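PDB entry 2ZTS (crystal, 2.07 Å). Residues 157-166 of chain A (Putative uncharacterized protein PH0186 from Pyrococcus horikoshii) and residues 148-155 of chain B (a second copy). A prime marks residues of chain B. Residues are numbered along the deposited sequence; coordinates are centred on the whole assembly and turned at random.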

ATOM      1  N   ILE A 157     -19.888   3.237   8.919  1.00 22.07           N
ATOM      2  CA  ILE A 157     -19.900   2.035   9.752  1.00 22.21           C
ATOM      3  C   ILE A 157     -19.248   2.297  11.114  1.00 22.46           C
ATOM      4  O   ILE A 157     -19.581   1.671  12.052  1.00 22.00           O
ATOM      5  CB  ILE A 157     -19.216   0.835   8.995  1.00 22.38           C
ATOM      6  CG1 ILE A 157     -19.534  -0.497   9.641  1.00 21.09           C
ATOM      7  CG2 ILE A 157     -17.678   1.044   8.872  1.00 23.54           C
ATOM      8  CD1 ILE A 157     -21.034  -0.834   9.811  1.00 21.83           C
ATOM      9  N   ARG A 158     -18.316   3.248  11.222  1.00 23.03           N
ATOM     10  CA  ARG A 158     -17.710   3.574  12.490  1.00 23.60           C
ATOM     11  C   ARG A 158     -18.772   4.046  13.495  1.00 24.50           C
ATOM     12  O   ARG A 158     -18.891   3.542  14.578  1.00 23.15           O
ATOM     13  CB  ARG A 158     -16.681   4.639  12.258  1.00 22.82           C
ATOM     14  CG  ARG A 158     -16.061   5.260  13.470  1.00 26.05           C
ATOM     15  CD  ARG A 158     -14.962   6.255  13.048  1.00 30.06           C
ATOM     16  NE  ARG A 158     -15.252   7.661  13.290  1.00 31.83           N
ATOM     17  CZ  ARG A 158     -15.506   8.562  12.360  1.00 43.47           C
ATOM     18  NH1 ARG A 158     -15.625   8.231  11.029  1.00 48.74           N
ATOM     19  NH2 ARG A 158     -15.722   9.807  12.750  1.00 39.83           N
ATOM     20  N   GLU A 159     -19.504   5.054  13.114  1.00 25.24           N
ATOM     21  CA  GLU A 159     -20.533   5.605  13.953  1.00 27.73           C
ATOM     22  C   GLU A 159     -21.597   4.521  14.216  1.00 26.86           C
ATOM     23  O   GLU A 159     -22.109   4.399  15.323  1.00 28.05           O
ATOM     24  CB  GLU A 159     -21.121   6.887  13.281  1.00 27.60           C
ATOM     25  CG  GLU A 159     -20.140   8.068  13.337  1.00 31.94           C
ATOM     26  CD  GLU A 159     -19.321   8.250  12.022  1.00 39.32           C
ATOM     27  OE1 GLU A 159     -18.982   7.250  11.321  1.00 37.58           O
ATOM     28  OE2 GLU A 159     -19.067   9.427  11.629  1.00 44.08           O
ATOM     29  N   VAL A 160     -21.905   3.712  13.208  1.00 26.48           N
ATOM     30  CA  VAL A 160     -22.924   2.683  13.353  1.00 25.42           C
ATOM     31  C   VAL A 160     -22.478   1.619  14.348  1.00 26.38           C
ATOM     32  O   VAL A 160     -23.286   1.076  15.167  1.00 25.30           O
ATOM     33  CB  VAL A 160     -23.294   2.085  11.983  1.00 25.39           C
ATOM     34  CG1 VAL A 160     -24.187   0.846  12.108  1.00 24.37           C
ATOM     35  CG2 VAL A 160     -23.962   3.148  11.151  1.00 27.10           C
ATOM     36  N   LEU A 161     -21.188   1.292  14.286  1.00 24.57           N
ATOM     37  CA  LEU A 161     -20.705   0.255  15.171  1.00 24.99           C
ATOM     38  C   LEU A 161     -20.788   0.745  16.631  1.00 25.51           C
ATOM     39  O   LEU A 161     -21.115  -0.063  17.517  1.00 25.02           O
ATOM     40  CB  LEU A 161     -19.285  -0.227  14.828  1.00 22.97           C
ATOM     41  CG  LEU A 161     -19.233  -1.147  13.632  1.00 24.90           C
ATOM     42  CD1 LEU A 161     -17.836  -1.240  13.068  1.00 26.45           C
ATOM     43  CD2 LEU A 161     -19.831  -2.579  13.920  1.00 26.42           C
ATOM     44  N   LEU A 162     -20.453   2.010  16.892  1.00 25.73           N
ATOM     45  CA  LEU A 162     -20.531   2.528  18.264  1.00 28.23           C
ATOM     46  C   LEU A 162     -22.023   2.494  18.783  1.00 28.90           C
ATOM     47  O   LEU A 162     -22.299   2.147  19.934  1.00 28.06           O
ATOM     48  CB  LEU A 162     -19.904   3.931  18.372  1.00 28.73           C
ATOM     49  CG  LEU A 162     -18.393   3.974  18.074  1.00 32.27           C
ATOM     50  CD1 LEU A 162     -17.819   5.419  17.981  1.00 38.43           C
ATOM     51  CD2 LEU A 162     -17.644   3.233  19.117  1.00 32.26           C
ATOM     52  N   LYS A 163     -22.948   2.851  17.909  1.00 28.74           N
ATOM     53  CA  LYS A 163     -24.362   2.772  18.217  1.00 29.59           C
ATOM     54  C   LYS A 163     -24.759   1.343  18.466  1.00 29.30           C
ATOM     55  O   LYS A 163     -25.495   1.101  19.394  1.00 28.61           O
ATOM     56  CB  LYS A 163     -25.242   3.412  17.119  1.00 30.35           C
ATOM     57  CG  LYS A 163     -25.265   4.936  17.208  1.00 32.49           C
ATOM     58  CD  LYS A 163     -25.532   5.638  15.840  1.00 37.46           C
ATOM     59  CE  LYS A 163     -26.959   5.559  15.393  1.00 38.53           C
ATOM     60  NZ  LYS A 163     -27.831   6.463  16.200  1.00 40.87           N
ATOM     61  N   LEU A 164     -24.203   0.381  17.717  1.00 29.14           N
ATOM     62  CA  LEU A 164     -24.594  -0.994  17.902  1.00 29.03           C
ATOM     63  C   LEU A 164     -23.992  -1.492  19.226  1.00 29.25           C
ATOM     64  O   LEU A 164     -24.631  -2.220  19.981  1.00 27.43           O
ATOM     65  CB  LEU A 164     -24.181  -1.858  16.688  1.00 29.58           C
ATOM     66  CG  LEU A 164     -24.096  -3.345  16.929  1.00 29.07           C
ATOM     67  CD1 LEU A 164     -25.524  -3.934  17.038  1.00 30.12           C
ATOM     68  CD2 LEU A 164     -23.324  -3.980  15.766  1.00 31.35           C
ATOM     69  N   ASN A 165     -22.754  -1.093  19.531  1.00 29.47           N
ATOM     70  CA  ASN A 165     -22.106  -1.467  20.791  1.00 29.56           C
ATOM     71  C   ASN A 165     -22.985  -1.052  21.975  1.00 31.20           C
ATOM     72  O   ASN A 165     -23.126  -1.805  22.956  1.00 30.72           O
ATOM     73  CB  ASN A 165     -20.743  -0.786  20.908  1.00 30.04           C
ATOM     74  CG  ASN A 165     -19.985  -1.134  22.204  1.00 30.93           C
ATOM     75  OD1 ASN A 165     -19.776  -2.299  22.566  1.00 29.81           O
ATOM     76  ND2 ASN A 165     -19.562  -0.102  22.893  1.00 31.34           N
ATOM     77  N   THR A 166     -23.541   0.156  21.903  1.00 31.19           N
ATOM     78  CA  THR A 166     -24.379   0.669  22.994  1.00 32.48           C
ATOM     79  C   THR A 166     -25.624  -0.214  23.287  1.00 31.96           C
ATOM     80  O   THR A 166     -25.920  -0.407  24.457  1.00 30.54           O
ATOM     81  CB  THR A 166     -24.857   2.113  22.719  1.00 33.13           C
ATOM     82  OG1 THR A 166     -23.743   2.990  22.509  1.00 34.84           O
ATOM     83  CG2 THR A 166     -25.583   2.661  23.946  1.00 34.28           C
TER
ATOM     84  N   ALA B 148     -10.228   8.027  19.720  1.00 22.57           N
ATOM     85  CA  ALA B 148     -10.283   8.437  18.332  1.00 24.33           C
ATOM     86  C   ALA B 148     -11.587   8.055  17.617  1.00 24.80           C
ATOM     87  O   ALA B 148     -12.184   8.852  16.872  1.00 24.55           O
ATOM     88  CB  ALA B 148      -9.111   7.851  17.572  1.00 24.14           C
ATOM     89  N   LEU B 149     -11.996   6.822  17.827  1.00 24.22           N
ATOM     90  CA  LEU B 149     -13.207   6.309  17.197  1.00 25.84           C
ATOM     91  C   LEU B 149     -14.487   7.022  17.596  1.00 27.15           C
ATOM     92  O   LEU B 149     -15.445   6.952  16.857  1.00 27.36           O
ATOM     93  CB  LEU B 149     -13.364   4.859  17.458  1.00 24.06           C
ATOM     94  CG  LEU B 149     -12.356   3.994  16.727  1.00 24.17           C
ATOM     95  CD1 LEU B 149     -12.467   2.602  17.327  1.00 26.57           C
ATOM     96  CD2 LEU B 149     -12.555   4.048  15.227  1.00 23.98           C
ATOM     97  N   ARG B 150     -14.478   7.709  18.747  1.00 28.99           N
ATOM     98  CA  ARG B 150     -15.649   8.480  19.205  1.00 30.01           C
ATOM     99  C   ARG B 150     -15.636   9.928  18.751  1.00 30.49           C
ATOM    100  O   ARG B 150     -16.603  10.629  18.991  1.00 31.00           O
ATOM    101  CB  ARG B 150     -15.769   8.425  20.735  1.00 29.66           C
ATOM    102  CG  ARG B 150     -16.180   7.068  21.208  1.00 32.34           C
ATOM    103  CD  ARG B 150     -16.092   6.808  22.710  1.00 34.61           C
ATOM    104  NE  ARG B 150     -16.796   5.552  22.979  1.00 38.00           N
ATOM    105  CZ  ARG B 150     -16.278   4.331  22.745  1.00 41.54           C
ATOM    106  NH1 ARG B 150     -15.042   4.199  22.264  1.00 40.41           N
ATOM    107  NH2 ARG B 150     -16.989   3.233  22.983  1.00 38.97           N
ATOM    108  N   LEU B 151     -14.566  10.377  18.104  1.00 30.08           N
ATOM    109  CA  LEU B 151     -14.487  11.762  17.661  1.00 31.58           C
ATOM    110  C   LEU B 151     -15.396  12.004  16.457  1.00 32.51           C
ATOM    111  O   LEU B 151     -15.769  11.062  15.733  1.00 32.11           O
ATOM    112  CB  LEU B 151     -13.058  12.162  17.305  1.00 30.81           C
ATOM    113  CG  LEU B 151     -12.056  11.995  18.428  1.00 29.47           C
ATOM    114  CD1 LEU B 151     -10.670  12.272  17.925  1.00 27.66           C
ATOM    115  CD2 LEU B 151     -12.444  12.878  19.619  1.00 29.77           C
ATOM    116  N   GLU B 152     -15.787  13.259  16.252  1.00 33.05           N
ATOM    117  CA  GLU B 152     -16.425  13.620  14.989  1.00 34.16           C
ATOM    118  C   GLU B 152     -15.608  13.178  13.803  1.00 33.28           C
ATOM    119  O   GLU B 152     -16.109  12.559  12.880  1.00 33.10           O
ATOM    120  CB  GLU B 152     -16.611  15.135  14.920  1.00 35.51           C
ATOM    121  CG  GLU B 152     -17.832  15.606  15.687  1.00 40.11           C
ATOM    122  CD  GLU B 152     -18.451  16.868  15.087  1.00 47.27           C
ATOM    123  OE1 GLU B 152     -18.371  17.073  13.833  1.00 50.62           O
ATOM    124  OE2 GLU B 152     -18.995  17.674  15.886  1.00 52.71           O
ATOM    125  N   GLU B 153     -14.322  13.488  13.820  1.00 34.09           N
ATOM    126  CA  GLU B 153     -13.415  13.067  12.758  1.00 34.29           C
ATOM    127  C   GLU B 153     -12.237  12.317  13.396  1.00 33.40           C
ATOM    128  O   GLU B 153     -11.460  12.898  14.176  1.00 30.77           O
ATOM    129  CB  GLU B 153     -12.884  14.275  11.974  1.00 36.21           C
ATOM    130  CG  GLU B 153     -13.618  14.754  10.699  1.00 41.19           C
ATOM    131  CD  GLU B 153     -13.035  16.109  10.198  1.00 48.64           C
ATOM    132  OE1 GLU B 153     -11.895  16.115   9.633  1.00 53.09           O
ATOM    133  OE2 GLU B 153     -13.686  17.176  10.370  1.00 51.99           O
ATOM    134  N   GLU B 154     -12.113  11.044  13.043  1.00 31.44           N
ATOM    135  CA  GLU B 154     -11.096  10.201  13.627  1.00 31.55           C
ATOM    136  C   GLU B 154      -9.707  10.828  13.621  1.00 31.40           C
ATOM    137  O   GLU B 154      -9.013  10.702  14.600  1.00 29.53           O
ATOM    138  CB  GLU B 154     -11.052   8.818  12.956  1.00 31.68           C
ATOM    139  CG  GLU B 154     -10.398   7.751  13.803  1.00 30.17           C
ATOM    140  CD  GLU B 154     -10.362   6.403  13.133  1.00 30.96           C
ATOM    141  OE1 GLU B 154     -11.113   6.189  12.152  1.00 30.78           O
ATOM    142  OE2 GLU B 154      -9.547   5.571  13.554  1.00 30.76           O
ATOM    143  N   ARG B 155      -9.292  11.488  12.535  1.00 32.16           N
ATOM    144  CA  ARG B 155      -7.906  11.969  12.409  1.00 32.20           C
ATOM    145  C   ARG B 155      -7.591  13.181  13.298  1.00 30.62           C
ATOM    146  O   ARG B 155      -6.443  13.620  13.382  1.00 28.95           O
ATOM    147  CB  ARG B 155      -7.530  12.258  10.954  1.00 33.48           C
ATOM    148  CG  ARG B 155      -8.133  13.549  10.404  1.00 40.56           C
ATOM    149  CD  ARG B 155      -8.193  13.575   8.851  1.00 48.41           C
ATOM    150  NE  ARG B 155      -9.247  14.446   8.308  1.00 53.43           N
ATOM    151  CZ  ARG B 155      -9.087  15.716   7.906  1.00 58.75           C
ATOM    152  NH1 ARG B 155      -7.911  16.342   8.002  1.00 60.61           N
ATOM    153  NH2 ARG B 155     -10.135  16.381   7.414  1.00 60.64           N
TER

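One face of the chain A helix packs against a loop of chain B, and Arg158 is the residue that reaches furthest into the polar part of that loop. Its CA-to-CB bond points toward chain B, and with chi1 and chi2 both t the side chain runs out extended before its guanidinium meets a row of backbone carbonyls. Arg158 NH2 donates a hydrogen bond to Leu151′ O, 3.2 Å away and nearly straight at 166°. The same Arg158 NH2 lies 2.8 Å from Glu152′ O, so two successive carbonyl oxygens crowd one nitrogen, both at the edge of the guanidinium and near its plane.

NE fares differently. Arg158 NE is buried by the contact and has no partner anywhere in the model: the nearest atom of Leu149′, its O, also at the guanidinium edge, lies 3.6 Å from Arg158 NE, and Glu154′ OE1 lies 4.5 Å from it, well out of the guanidinium plane. That carboxylate therefore contributes charge alone, with no N-H directed at it; its other oxygen, OE2, is hydrogen-bonded elsewhere in the structure. The backbone N of Glu154′ sits over one face of the guanidinium, 3.8 Å from Arg158 NH2. Within chain A, Arg158 NH1 and Glu159 OE1 form a salt bridge at 3.5 Å, again through charge only, because the oxygen lies well out of the guanidinium plane.

The aliphatic part of Arg158 is used as well: its CD packs 3.9 Å from Leu149′ CD2. One helical turn further on, Leu162 also points toward chain B, and its CD1 comes within 3.0 Å of Leu149′ O, a tight approach by a methyl group that can offer this oxygen no conventional hydrogen bond. Leu149′ lies inside a type I turn from Ala148′ to Leu151′, closed by Leu151′ N donating to Ala148′ O at 3.1 Å. The turn thus satisfies the amide of Leu151′ internally while its carbonyl accepts from Arg158.

Arg150′ starts out pointing away, but its long side chain brings the guanidinium back to the helix. Leu162 CD2 lies over one face, 3.9 Å from Arg150′ NH2, whereas Asn165 ND2 is at the edge, 4.2 Å from the same Arg150′ NH2. These are packing contacts; Arg150′ NH1 finds its hydrogen bond in a residue flanking the stretches.

Behind the interface the helix keeps its own backbone paired. Leu162 O accepts from both Thr166 N and Thr166 OG1, each at 3.1 Å.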